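Local coordinates for phenylacetate-coenzyme A ligase (Bacteroides vulgatus, PDB 3LAX), which belongs to the AMP-binding enzyme family and is represented here by its small C-terminal domain, a mixed beta sheet packed with helices, at residues A[5-10]-A[44-49]; A[26-31]-A[64-69]; A[35-40]-A[102-107]; A[49-54]-A[90-95]. All blocks are in the same frame, centred on the assembly; numbering follows the deposited sequence. Where two conformers were deposited one is given.

Contact 1 of 4, residues A[5-10]-A[44-49]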
loop_
_atom_site.group_PDB
_atom_site.type_symbol
_atom_site.label_atom_id
_atom_site.label_comp_id
_atom_site.label_asym_id
_atom_site.label_seq_id
_atom_site.Cartn_x
_atom_site.Cartn_y
_atom_site.Cartn_z
ATOM N N ASP A 5 7.545 -1.728 -12.152
ATOM C CA ASP A 5 8.973 -1.705 -11.857
ATOM C C ASP A 5 9.275 -2.339 -10.507
ATOM O O ASP A 5 8.800 -1.881 -9.474
ATOM C CB ASP A 5 9.515 -0.283 -11.908
ATOM C CG ASP A 5 9.350 0.343 -13.271
ATOM O OD1 ASP A 5 9.899 -0.210 -14.252
ATOM O OD2 ASP A 5 8.673 1.385 -13.364
HETATM N N MSE A 6 10.067 -3.406 -10.541
HETATM C CA MSE A 6 10.475 -4.123 -9.350
HETATM C C MSE A 6 11.142 -3.160 -8.379
HETATM O O MSE A 6 11.931 -2.299 -8.781
HETATM C CB MSE A 6 11.465 -5.219 -9.755
HETATM C CG MSE A 6 11.745 -6.270 -8.708
HETATM SE SE MSE A 6 13.151 -7.464 -9.318
HETATM C CE MSE A 6 14.641 -6.210 -9.228
ATOM N N ILE A 7 10.819 -3.292 -7.100
ATOM C CA ILE A 7 11.520 -2.525 -6.094
ATOM C C ILE A 7 12.269 -3.470 -5.179
ATOM O O ILE A 7 12.030 -4.676 -5.170
ATOM C CB ILE A 7 10.571 -1.635 -5.287
ATOM C CG1 ILE A 7 9.585 -2.486 -4.496
ATOM C CG2 ILE A 7 9.824 -0.702 -6.217
ATOM C CD1 ILE A 7 8.627 -1.684 -3.640
ATOM N N ILE A 8 13.205 -2.920 -4.427
ATOM C CA ILE A 8 13.980 -3.704 -3.482
ATOM C C ILE A 8 13.920 -3.035 -2.119
ATOM O O ILE A 8 14.245 -1.854 -1.987
ATOM C CB ILE A 8 15.435 -3.841 -3.947
ATOM C CG1 ILE A 8 15.490 -4.620 -5.266
ATOM C CG2 ILE A 8 16.275 -4.524 -2.880
ATOM C CD1 ILE A 8 16.864 -4.644 -5.907
ATOM N N LEU A 9 13.489 -3.785 -1.113
ATOM C CA LEU A 9 13.331 -3.249 0.229
ATOM C C LEU A 9 13.940 -4.213 1.238
ATOM O O LEU A 9 13.540 -5.375 1.307
ATOM C CB LEU A 9 11.852 -3.020 0.529
ATOM C CG LEU A 9 11.517 -2.471 1.912
ATOM C CD1 LEU A 9 11.963 -1.021 2.050
ATOM C CD2 LEU A 9 10.035 -2.584 2.135
ATOM N N LYS A 10 14.893 -3.711 2.023
ATOM C CA LYS A 10 15.634 -4.549 2.962
ATOM C C LYS A 10 16.058 -5.888 2.351
ATOM O O LYS A 10 15.850 -6.940 2.970
ATOM C CB LYS A 10 14.800 -4.796 4.222
ATOM C CG LYS A 10 15.230 -3.970 5.423
ATOM C CD LYS A 10 15.528 -2.537 5.029
ATOM C CE LYS A 10 16.086 -1.765 6.205
ATOM N NZ LYS A 10 16.736 -0.498 5.780
ATOM N N ASP A 44 14.614 1.065 6.359
ATOM C CA ASP A 44 13.630 1.402 5.345
ATOM C C ASP A 44 12.247 0.895 5.729
ATOM O O ASP A 44 12.098 -0.195 6.283
ATOM C CB ASP A 44 14.029 0.803 3.999
ATOM C CG ASP A 44 15.282 1.433 3.424
ATOM O OD1 ASP A 44 15.721 2.488 3.946
ATOM O OD2 ASP A 44 15.817 0.867 2.445
ATOM N N GLU A 45 11.237 1.695 5.417
ATOM C CA GLU A 45 9.862 1.335 5.701
ATOM C C GLU A 45 9.029 1.468 4.435
ATOM O O GLU A 45 9.286 2.338 3.608
ATOM C CB GLU A 45 9.283 2.244 6.782
ATOM C CG GLU A 45 9.557 1.810 8.206
ATOM C CD GLU A 45 8.611 2.476 9.190
ATOM O OE1 GLU A 45 8.787 3.682 9.471
ATOM O OE2 GLU A 45 7.683 1.791 9.678
HETATM N N MSE A 46 8.032 0.601 4.293
HETATM C CA MSE A 46 7.046 0.723 3.233
HETATM C C MSE A 46 5.700 1.073 3.838
HETATM O O MSE A 46 5.246 0.396 4.751
HETATM C CB MSE A 46 6.906 -0.588 2.449
HETATM C CG MSE A 46 5.722 -0.582 1.488
HETATM SE SE MSE A 46 5.358 -2.240 0.535
HETATM C CE MSE A 46 6.914 -2.224 -0.597
ATOM N N THR A 47 5.074 2.128 3.326
ATOM C CA THR A 47 3.692 2.443 3.667
ATOM C C THR A 47 2.836 2.200 2.433
ATOM O O THR A 47 3.219 2.570 1.320
ATOM C CB THR A 47 3.544 3.912 4.123
ATOM O OG1 THR A 47 4.350 4.128 5.287
ATOM C CG2 THR A 47 2.083 4.229 4.452
ATOM N N VAL A 48 1.687 1.556 2.621
ATOM C CA VAL A 48 0.737 1.388 1.546
ATOM C C VAL A 48 -0.540 2.139 1.928
ATOM O O VAL A 48 -1.280 1.706 2.810
ATOM C CB VAL A 48 0.437 -0.103 1.263
ATOM C CG1 VAL A 48 -0.605 -0.240 0.156
ATOM C CG2 VAL A 48 1.730 -0.854 0.898
ATOM N N GLU A 49 -0.759 3.269 1.270
ATOM C CA GLU A 49 -2.004 4.020 1.423
ATOM C C GLU A 49 -2.974 3.544 0.355
ATOM O O GLU A 49 -2.601 3.348 -0.802
ATOM C CB GLU A 49 -1.761 5.511 1.229
ATOM C CG GLU A 49 -1.040 6.177 2.380
ATOM C CD GLU A 49 -0.681 7.616 2.082
ATOM O OE1 GLU A 49 0.098 7.861 1.136
ATOM O OE2 GLU A 49 -1.186 8.510 2.791
#
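Leu-9 slips its two methyl branches between Asp-44 and Met-46, and it is the residue of strand 7-9 most covered by the segment 44-49. The two strands are not partners in a sheet. Their axes approach only to 8.8 Å, at 124°, and the gap is bridged by side chains, an example of how a small hairpin can be fastened to a larger sheet without backbone pairing. A chi1 of 179° sets CG of Leu-9 anti to the backbone N, toward strand 43-52. From there CD1 lies 3.4 Å from CB of Asp-44, the two side chains passing in opposite directions, and CD2 lies 3.7 Å from CB of Met-46. Met-46, a selenomethionine, runs extended as far as SE and then bends (chi3 -69°), which carries CE to 3.5 Å from CD1 of Ile-7; those two side chains meet at about a right angle. Leu-9 and Met-46 are buried.

The other end is looser and exposed. Lys-10, in one of its two conformers, leans toward Asp-44, but the position of NZ is doubtful, and at 3.6 Å from OD1 its salt bridge is long. The carboxylate has firmer partners, Thr-39 OG1 on OD1 and Arg-106 NH1 on OD2, and the same NH1 also bonds Ile-8 O. Strand 7-9 itself pairs with strand 12-14, whose Ile-14 touches both Ile-7 and Met-46. Strand 43-52 lies between strands 32-40 and 83-87 in the mixed sheet, and Leu-37 and Ile-35 of the former also touch Met-46.

Contact 2 of 4, residues A[26-31]-A[64-69]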
loop_
_atom_site.group_PDB
_atom_site.type_symbol
_atom_site.label_atom_id
_atom_site.label_comp_id
_atom_site.label_asym_id
_atom_site.label_seq_id
_atom_site.Cartn_x
_atom_site.Cartn_y
_atom_site.Cartn_z
ATOM N N PHE A 26 -10.751 -6.215 -2.662
ATOM C CA PHE A 26 -11.568 -5.694 -1.553
ATOM C C PHE A 26 -12.649 -4.724 -2.011
ATOM O O PHE A 26 -12.346 -3.650 -2.544
ATOM C CB PHE A 26 -10.703 -4.993 -0.502
ATOM C CG PHE A 26 -9.818 -5.920 0.286
ATOM C CD1 PHE A 26 -10.230 -6.414 1.513
ATOM C CD2 PHE A 26 -8.580 -6.312 -0.210
ATOM C CE1 PHE A 26 -9.420 -7.253 2.249
ATOM C CE2 PHE A 26 -7.762 -7.158 0.516
ATOM C CZ PHE A 26 -8.180 -7.638 1.747
ATOM N N LYS A 27 -13.909 -5.104 -1.794
ATOM C CA LYS A 27 -15.021 -4.250 -2.179
ATOM C C LYS A 27 -14.981 -2.943 -1.400
ATOM O O LYS A 27 -15.466 -1.924 -1.875
ATOM C CB LYS A 27 -16.358 -4.965 -1.962
ATOM C CG LYS A 27 -16.623 -5.382 -0.528
ATOM C CD LYS A 27 -17.850 -6.280 -0.434
ATOM C CE LYS A 27 -19.124 -5.566 -0.894
ATOM N NZ LYS A 27 -19.276 -5.499 -2.381
ATOM N N GLU A 28 -14.366 -2.974 -0.221
ATOM C CA GLU A 28 -14.308 -1.800 0.638
ATOM C C GLU A 28 -13.326 -0.753 0.139
ATOM O O GLU A 28 -13.297 0.350 0.666
ATOM C CB GLU A 28 -13.889 -2.198 2.055
ATOM C CG GLU A 28 -14.821 -3.195 2.728
ATOM C CD GLU A 28 -14.398 -4.660 2.551
ATOM O OE1 GLU A 28 -13.657 -5.000 1.588
ATOM O OE2 GLU A 28 -14.829 -5.471 3.400
ATOM N N LEU A 29 -12.491 -1.113 -0.835
ATOM C CA LEU A 29 -11.429 -0.220 -1.295
ATOM C C LEU A 29 -11.679 0.321 -2.696
ATOM O O LEU A 29 -12.306 -0.336 -3.528
ATOM C CB LEU A 29 -10.076 -0.948 -1.297
ATOM C CG LEU A 29 -9.600 -1.556 0.020
ATOM C CD1 LEU A 29 -8.248 -2.276 -0.197
ATOM C CD2 LEU A 29 -9.478 -0.497 1.112
ATOM N N GLY A 30 -11.160 1.515 -2.970
ATOM C CA GLY A 30 -11.094 2.013 -4.337
ATOM C C GLY A 30 -9.872 1.429 -5.037
ATOM O O GLY A 30 -9.099 0.690 -4.427
ATOM N N SER A 31 -9.677 1.777 -6.300
ATOM C CA SER A 31 -8.560 1.223 -7.065
ATOM C C SER A 31 -7.274 2.020 -6.905
ATOM O O SER A 31 -6.221 1.583 -7.345
ATOM C CB SER A 31 -8.910 1.185 -8.548
ATOM O OG SER A 31 -8.968 2.500 -9.064
ATOM N N GLN A 64 -10.500 -1.069 11.335
ATOM C CA GLN A 64 -9.328 -1.734 11.901
ATOM C C GLN A 64 -9.202 -3.164 11.397
ATOM O O GLN A 64 -8.111 -3.605 11.049
ATOM C CB GLN A 64 -9.405 -1.785 13.427
ATOM C CG GLN A 64 -9.063 -0.511 14.157
ATOM C CD GLN A 64 -9.147 -0.701 15.663
ATOM O OE1 GLN A 64 -8.344 -0.156 16.415
ATOM N NE2 GLN A 64 -10.110 -1.499 16.102
ATOM N N ALA A 65 -10.310 -3.900 11.381
ATOM C CA ALA A 65 -10.289 -5.292 10.917
ATOM C C ALA A 65 -9.864 -5.358 9.456
ATOM O O ALA A 65 -9.074 -6.225 9.061
ATOM C CB ALA A 65 -11.659 -5.930 11.096
ATOM N N LEU A 66 -10.385 -4.438 8.657
ATOM C CA LEU A 66 -10.037 -4.346 7.243
ATOM C C LEU A 66 -8.541 -4.075 7.091
ATOM O O LEU A 66 -7.864 -4.727 6.292
ATOM C CB LEU A 66 -10.864 -3.237 6.577
ATOM C CG LEU A 66 -10.555 -2.872 5.127
ATOM C CD1 LEU A 66 -10.692 -4.085 4.196
ATOM C CD2 LEU A 66 -11.439 -1.713 4.671
ATOM N N THR A 67 -8.023 -3.127 7.862
ATOM C CA THR A 67 -6.608 -2.777 7.803
ATOM C C THR A 67 -5.758 -4.004 8.141
ATOM O O THR A 67 -4.765 -4.295 7.462
ATOM C CB THR A 67 -6.288 -1.619 8.772
ATOM O OG1 THR A 67 -7.032 -0.457 8.384
ATOM C CG2 THR A 67 -4.798 -1.274 8.723
ATOM N N ARG A 68 -6.157 -4.738 9.176
ATOM C CA ARG A 68 -5.455 -5.948 9.614
ATOM C C ARG A 68 -5.450 -7.007 8.516
ATOM O O ARG A 68 -4.409 -7.615 8.227
ATOM C CB ARG A 68 -6.133 -6.491 10.874
ATOM C CG ARG A 68 -5.662 -7.851 11.380
ATOM C CD ARG A 68 -6.735 -8.405 12.351
ATOM N NE ARG A 68 -6.280 -9.541 13.151
ATOM C CZ ARG A 68 -7.065 -10.278 13.935
ATOM N NH1 ARG A 68 -8.364 -10.020 14.024
ATOM N NH2 ARG A 68 -6.549 -11.281 14.631
ATOM N N GLU A 69 -6.595 -7.234 7.890
ATOM C CA GLU A 69 -6.688 -8.262 6.855
ATOM C C GLU A 69 -5.842 -7.909 5.633
ATOM O O GLU A 69 -5.165 -8.773 5.062
ATOM C CB GLU A 69 -8.148 -8.490 6.455
ATOM C CG GLU A 69 -8.326 -9.494 5.316
ATOM C CD GLU A 69 -7.844 -10.909 5.647
ATOM O OE1 GLU A 69 -7.537 -11.226 6.820
ATOM O OE2 GLU A 69 -7.792 -11.720 4.709
#
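Leu-66 of the helix 60-78 pushes its forked end against the turn 26-29, with one methyl for Phe-26 and the other for Glu-28. CG anti to the backbone N (chi1 174°) carries the fork toward that turn. CD1 comes to 3.6 Å from CD1 of Phe-26, approaching the ring obliquely, while CD2 settles 3.6 Å from CB of Glu-28. Leu-66 and each of these two partners slide past each other in opposite directions. Leu-29 adds a lighter touch, CD2 to Leu-66 CD2 at 4.2 Å.

The contact illustrates the alpha/beta character of the domain. A type I turn from Phe-26 to Leu-29, closed by Leu-29 N on Phe-26 O at 3.1 Å, leads into the short strand 29-30. Phe-26, Glu-28 and Leu-29 of this turn rest against helix 60-78, with Leu-86 of strand 83-87 touching both Leu-29 and Leu-66.

Glu-28 is the contorted member of the group. A chi2 of 93°, off the usual staggered values, swings CD out of line with the chain; CD is then 4.1 Å from Leu-66 CD1, and OE1 lies in the plane of the Phe-26 ring, at its edge. Another part of that edge meets the aliphatic stem of Glu-69, whose CG sits near the ring plane, 4.0 Å from CE1. The chain of Glu-69 bends between CB and CD, and its carboxylate plane is turned 58° from the ring; its oxygens bind Arg-72 and Gln-73 farther along the same helix.

Contact 3 of 4, residues A[35-40]-A[102-107]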
loop_
_atom_site.group_PDB
_atom_site.type_symbol
_atom_site.label_atom_id
_atom_site.label_comp_id
_atom_site.label_asym_id
_atom_site.label_seq_id
_atom_site.Cartn_x
_atom_site.Cartn_y
_atom_site.Cartn_z
ATOM N N ILE A 35 2.245 3.468 -2.787
ATOM C CA ILE A 35 3.244 2.804 -1.979
ATOM C C ILE A 35 4.363 3.812 -1.754
ATOM O O ILE A 35 4.958 4.300 -2.713
ATOM C CB ILE A 35 3.825 1.585 -2.729
ATOM C CG1 ILE A 35 2.726 0.566 -3.071
ATOM C CG2 ILE A 35 4.932 0.936 -1.932
ATOM C CD1 ILE A 35 3.148 -0.447 -4.155
ATOM N N THR A 36 4.634 4.153 -0.500
ATOM C CA THR A 36 5.704 5.102 -0.205
ATOM C C THR A 36 6.849 4.396 0.507
ATOM O O THR A 36 6.636 3.720 1.514
ATOM C CB THR A 36 5.225 6.294 0.663
ATOM O OG1 THR A 36 4.196 7.008 -0.031
ATOM C CG2 THR A 36 6.393 7.253 0.943
ATOM N N LEU A 37 8.057 4.535 -0.036
ATOM C CA LEU A 37 9.245 3.940 0.562
ATOM C C LEU A 37 10.067 5.061 1.167
ATOM O O LEU A 37 10.345 6.064 0.509
ATOM C CB LEU A 37 10.085 3.210 -0.499
ATOM C CG LEU A 37 9.321 2.144 -1.297
ATOM C CD1 LEU A 37 10.133 1.615 -2.478
ATOM C CD2 LEU A 37 8.869 0.993 -0.398
ATOM N N GLU A 38 10.456 4.910 2.423
ATOM C CA GLU A 38 11.313 5.920 3.016
ATOM C C GLU A 38 12.288 5.328 4.008
ATOM O O GLU A 38 12.177 4.166 4.389
ATOM C CB GLU A 38 10.487 7.044 3.647
ATOM C CG GLU A 38 9.360 6.577 4.532
ATOM C CD GLU A 38 8.294 7.645 4.706
ATOM O OE1 GLU A 38 8.656 8.831 4.892
ATOM O OE2 GLU A 38 7.095 7.295 4.649
ATOM N N THR A 39 13.267 6.135 4.393
ATOM C CA THR A 39 14.244 5.719 5.374
ATOM C C THR A 39 13.888 6.366 6.705
ATOM O O THR A 39 13.986 7.580 6.860
ATOM C CB THR A 39 15.660 6.111 4.931
ATOM O OG1 THR A 39 15.898 5.589 3.616
ATOM C CG2 THR A 39 16.703 5.556 5.899
ATOM N N ALA A 40 13.434 5.546 7.648
ATOM C CA ALA A 40 13.076 6.013 8.983
ATOM C C ALA A 40 14.233 5.750 9.932
ATOM O O ALA A 40 14.518 4.599 10.268
ATOM C CB ALA A 40 11.820 5.308 9.473
ATOM N N VAL A 102 4.223 4.215 -6.989
ATOM C CA VAL A 102 5.269 4.100 -5.996
ATOM C C VAL A 102 5.993 5.428 -5.866
ATOM O O VAL A 102 6.441 5.992 -6.870
ATOM C CB VAL A 102 6.293 3.012 -6.391
ATOM C CG1 VAL A 102 7.355 2.862 -5.313
ATOM C CG2 VAL A 102 5.584 1.704 -6.637
ATOM N N LYS A 103 6.090 5.925 -4.636
ATOM C CA LYS A 103 6.888 7.102 -4.315
ATOM C C LYS A 103 8.060 6.656 -3.440
ATOM O O LYS A 103 7.878 6.266 -2.288
ATOM C CB LYS A 103 6.036 8.159 -3.607
ATOM C CG LYS A 103 6.830 9.370 -3.145
ATOM C CD LYS A 103 5.968 10.612 -3.039
ATOM C CE LYS A 103 4.734 10.357 -2.208
ATOM N NZ LYS A 103 4.029 11.628 -1.842
ATOM N N ASP A 104 9.264 6.696 -4.004
ATOM C CA ASP A 104 10.448 6.208 -3.308
ATOM C C ASP A 104 11.309 7.390 -2.886
ATOM O O ASP A 104 11.986 8.013 -3.709
ATOM C CB ASP A 104 11.244 5.248 -4.199
ATOM C CG ASP A 104 12.307 4.480 -3.436
ATOM O OD1 ASP A 104 12.677 4.891 -2.312
ATOM O OD2 ASP A 104 12.780 3.450 -3.968
ATOM N N LEU A 105 11.282 7.682 -1.591
ATOM C CA LEU A 105 11.943 8.852 -1.049
ATOM C C LEU A 105 13.272 8.484 -0.422
ATOM O O LEU A 105 13.907 9.304 0.229
ATOM C CB LEU A 105 11.038 9.500 -0.009
ATOM C CG LEU A 105 9.673 9.930 -0.555
ATOM C CD1 LEU A 105 8.826 10.581 0.532
ATOM C CD2 LEU A 105 9.859 10.881 -1.729
ATOM N N ARG A 106 13.693 7.242 -0.610
ATOM C CA ARG A 106 14.980 6.821 -0.093
ATOM C C ARG A 106 16.046 7.399 -0.997
ATOM O O ARG A 106 15.766 7.785 -2.130
ATOM C CB ARG A 106 15.077 5.299 -0.071
ATOM C CG ARG A 106 13.986 4.644 0.767
ATOM C CD ARG A 106 14.075 3.144 0.633
ATOM N NE ARG A 106 13.796 2.729 -0.738
ATOM C CZ ARG A 106 13.971 1.496 -1.193
ATOM N NH1 ARG A 106 14.431 0.550 -0.381
ATOM N NH2 ARG A 106 13.687 1.209 -2.458
ATOM N N LYS A 107 17.269 7.476 -0.503
ATOM C CA LYS A 107 18.353 7.887 -1.376
ATOM C C LYS A 107 18.898 6.680 -2.128
ATOM O O LYS A 107 19.011 5.589 -1.565
ATOM C CB LYS A 107 19.423 8.649 -0.595
ATOM C CG LYS A 107 18.970 10.067 -0.278
ATOM C CD LYS A 107 19.890 10.791 0.678
ATOM C CE LYS A 107 19.409 12.218 0.871
ATOM N NZ LYS A 107 17.958 12.256 1.217
HETATM O O HOH W 1 13.484 8.790 3.137
HETATM O O HOH W 2 17.601 6.967 2.225
#
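OD1 of Asp-104, which lies against CB of Leu-37, is gripped by two N-H groups of Arg-106 that arrive from opposite faces of the carboxylate plane. The backbone N makes an Asx turn, meeting OD1 on its anti side, and NE comes in on the syn side at 2.9 Å. NH2 takes OD2, also at 2.9 Å, so the guanidinium holds the carboxylate side-on, with both oxygens nearly in its own plane. The turn ends a parallel pairing in which strand 102-104 forms an edge of the mixed sheet beside strand 32-40.

Three backbone bonds of 2.8 Å join the two segments: Lys-103 N to Ile-35 O, Leu-37 N to Lys-103 O and Leu-105 N to Leu-37 O. Ile-35, Leu-37 and Val-102 share one face, where Leu-37 CD1 stands 3.5 Å from Asp-104 OD2 and 3.6 Å from Arg-106 NH2, a methyl beside both partners of the salt bridge. Thr-36 and Lys-103 lie side by side on the other face. The remaining NH1 of Arg-106 is engaged by Asp-44.

Past the strand the backbones separate and water takes over. One molecule accepts from Thr-39 N and donates to Leu-105 O. A second links Thr-39 OG1, which also bonds Asp-44, to Lys-107 N: it lies 2.6 Å from OG1 and accepts from Lys-107 N at 2.8 Å.

Contact 4 of 4, residues A[49-54]-A[90-95]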
loop_
_atom_site.group_PDB
_atom_site.type_symbol
_atom_site.label_atom_id
_atom_site.label_comp_id
_atom_site.label_asym_id
_atom_site.label_seq_id
_atom_site.Cartn_x
_atom_site.Cartn_y
_atom_site.Cartn_z
ATOM N N GLU A 49 -0.759 3.269 1.270
ATOM C CA GLU A 49 -2.004 4.020 1.423
ATOM C C GLU A 49 -2.974 3.544 0.355
ATOM O O GLU A 49 -2.601 3.348 -0.802
ATOM C CB GLU A 49 -1.761 5.511 1.229
ATOM C CG GLU A 49 -1.040 6.177 2.380
ATOM C CD GLU A 49 -0.681 7.616 2.082
ATOM O OE1 GLU A 49 0.098 7.861 1.136
ATOM O OE2 GLU A 49 -1.186 8.510 2.791
ATOM N N VAL A 50 -4.227 3.342 0.732
ATOM C CA VAL A 50 -5.235 2.975 -0.250
ATOM C C VAL A 50 -6.536 3.679 0.075
ATOM O O VAL A 50 -6.929 3.797 1.240
ATOM C CB VAL A 50 -5.432 1.437 -0.376
ATOM C CG1 VAL A 50 -5.729 0.811 0.973
ATOM C CG2 VAL A 50 -6.528 1.113 -1.389
ATOM N N GLU A 51 -7.180 4.178 -0.970
ATOM C CA GLU A 51 -8.447 4.871 -0.796
ATOM C C GLU A 51 -9.559 3.905 -0.455
ATOM O O GLU A 51 -9.668 2.810 -1.028
ATOM C CB GLU A 51 -8.823 5.634 -2.062
ATOM C CG GLU A 51 -7.929 6.798 -2.335
ATOM C CD GLU A 51 -8.449 7.696 -3.447
ATOM O OE1 GLU A 51 -9.551 7.438 -3.974
ATOM O OE2 GLU A 51 -7.742 8.664 -3.798
ATOM N N LEU A 52 -10.418 4.338 0.460
ATOM C CA LEU A 52 -11.645 3.623 0.724
ATOM C C LEU A 52 -12.612 3.821 -0.427
ATOM O O LEU A 52 -12.586 4.855 -1.117
ATOM C CB LEU A 52 -12.278 4.147 2.007
ATOM C CG LEU A 52 -11.489 3.847 3.278
ATOM C CD1 LEU A 52 -12.020 4.703 4.425
ATOM C CD2 LEU A 52 -11.569 2.362 3.622
ATOM N N SER A 53 -13.467 2.829 -0.638
ATOM C CA SER A 53 -14.580 2.982 -1.555
ATOM C C SER A 53 -15.552 4.018 -0.987
ATOM O O SER A 53 -15.691 4.136 0.233
ATOM C CB SER A 53 -15.319 1.655 -1.697
ATOM O OG SER A 53 -16.523 1.855 -2.409
ATOM N N GLN A 54 -16.229 4.763 -1.852
ATOM C CA GLN A 54 -17.236 5.703 -1.357
ATOM C C GLN A 54 -18.376 4.956 -0.691
ATOM O O GLN A 54 -19.159 5.554 0.034
ATOM C CB GLN A 54 -17.765 6.621 -2.462
ATOM C CG GLN A 54 -18.343 5.898 -3.652
ATOM C CD GLN A 54 -17.325 5.728 -4.758
ATOM O OE1 GLN A 54 -16.267 5.124 -4.554
ATOM N NE2 GLN A 54 -17.630 6.270 -5.933
ATOM N N GLY A 90 -10.626 9.870 -2.698
ATOM C CA GLY A 90 -10.139 11.103 -3.295
ATOM C C GLY A 90 -8.853 11.651 -2.693
ATOM O O GLY A 90 -8.282 12.603 -3.218
ATOM N N ALA A 91 -8.382 11.045 -1.607
ATOM C CA ALA A 91 -7.241 11.589 -0.877
ATOM C C ALA A 91 -5.879 11.378 -1.551
ATOM O O ALA A 91 -4.902 11.997 -1.150
ATOM C CB ALA A 91 -7.217 11.065 0.551
ATOM N N LEU A 92 -5.805 10.515 -2.562
ATOM C CA LEU A 92 -4.518 10.261 -3.229
ATOM C C LEU A 92 -4.453 10.984 -4.571
ATOM O O LEU A 92 -5.466 11.127 -5.243
ATOM C CB LEU A 92 -4.278 8.757 -3.405
ATOM C CG LEU A 92 -4.197 7.939 -2.112
ATOM C CD1 LEU A 92 -4.040 6.452 -2.429
ATOM C CD2 LEU A 92 -3.067 8.407 -1.193
ATOM N N PRO A 93 -3.260 11.461 -4.962
ATOM C CA PRO A 93 -3.182 12.202 -6.227
ATOM C C PRO A 93 -3.595 11.336 -7.419
ATOM O O PRO A 93 -2.988 10.284 -7.597
ATOM C CB PRO A 93 -1.695 12.559 -6.332
ATOM C CG PRO A 93 -1.192 12.536 -4.942
ATOM C CD PRO A 93 -2.004 11.514 -4.197
ATOM N N LYS A 94 -4.611 11.748 -8.186
ATOM C CA LYS A 94 -5.029 11.001 -9.378
ATOM C C LYS A 94 -4.211 11.431 -10.585
ATOM O O LYS A 94 -4.264 10.796 -11.645
ATOM C CB LYS A 94 -6.515 11.211 -9.695
ATOM C CG LYS A 94 -7.476 10.839 -8.589
ATOM C CD LYS A 94 -7.404 9.365 -8.240
ATOM C CE LYS A 94 -8.239 9.101 -7.000
ATOM N NZ LYS A 94 -8.041 10.190 -5.997
ATOM N N SER A 95 -3.454 12.510 -10.425
ATOM C CA SER A 95 -2.651 13.059 -11.509
ATOM C C SER A 95 -1.413 12.204 -11.751
ATOM O O SER A 95 -1.059 11.368 -10.920
ATOM C CB SER A 95 -2.252 14.496 -11.187
ATOM O OG SER A 95 -3.380 15.247 -10.777
#
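The strand 49-52 passes the irregular loop 90-95 without pairing with it; the nearest CA atoms, those of Glu-51 and Ala-91, stay 6.8 Å apart. This is a case of a strand side chain capturing the backbone of a loop, here the one that follows strand 83-87 of the mixed sheet. Gly-90, at phi 91°, takes a conformation in which a side chain would jam against the preceding carbonyl, and the loop presents the N-H groups of Gly-90 and Leu-92 to the carboxylate of Glu-51.

That side chain is extended beyond CG. OE1 receives Gly-90 N at 2.9 Å from well above the carboxylate plane, whereas OE2 receives Leu-92 N at 3.0 Å on its anti side. Alongside these bonds, Leu-92 packs on the stem: CD1 lies 3.9 Å from Glu-51 CG, and CD2 lies 4.0 Å from Glu-49 CB.

Lys-94, in one of two conformers, meets Glu-51 tip to tip while also touching Asp-32. In that conformer its NZ donates to the syn lone pair of OE2 at 2.7 Å and to Leu-92 O, in the carbonyl plane, at 2.8 Å.

In the fold
From the N terminus, contact 1 is the first to open and the first to close, bringing the hairpin of strands 7-9 and 12-14 onto strand 43-52. Contact 2 opens within that loop, after helix 16-24, and closes on helix 60-78, so the two cross. Contact 3 also opens there, on strand 32-40, and crosses both before closing near the C terminus at strand 102-104. Contact 4 starts as contact 1 ends, the two sharing Glu-49; fastening the loop after strand 83-87 to strand 43-52, it crosses contact 2 and falls wholly within the span of contact 3. Strand 43-52 thus serves contacts 1 and 4 on opposite sides of the centre, about 19 Å apart between contact centres.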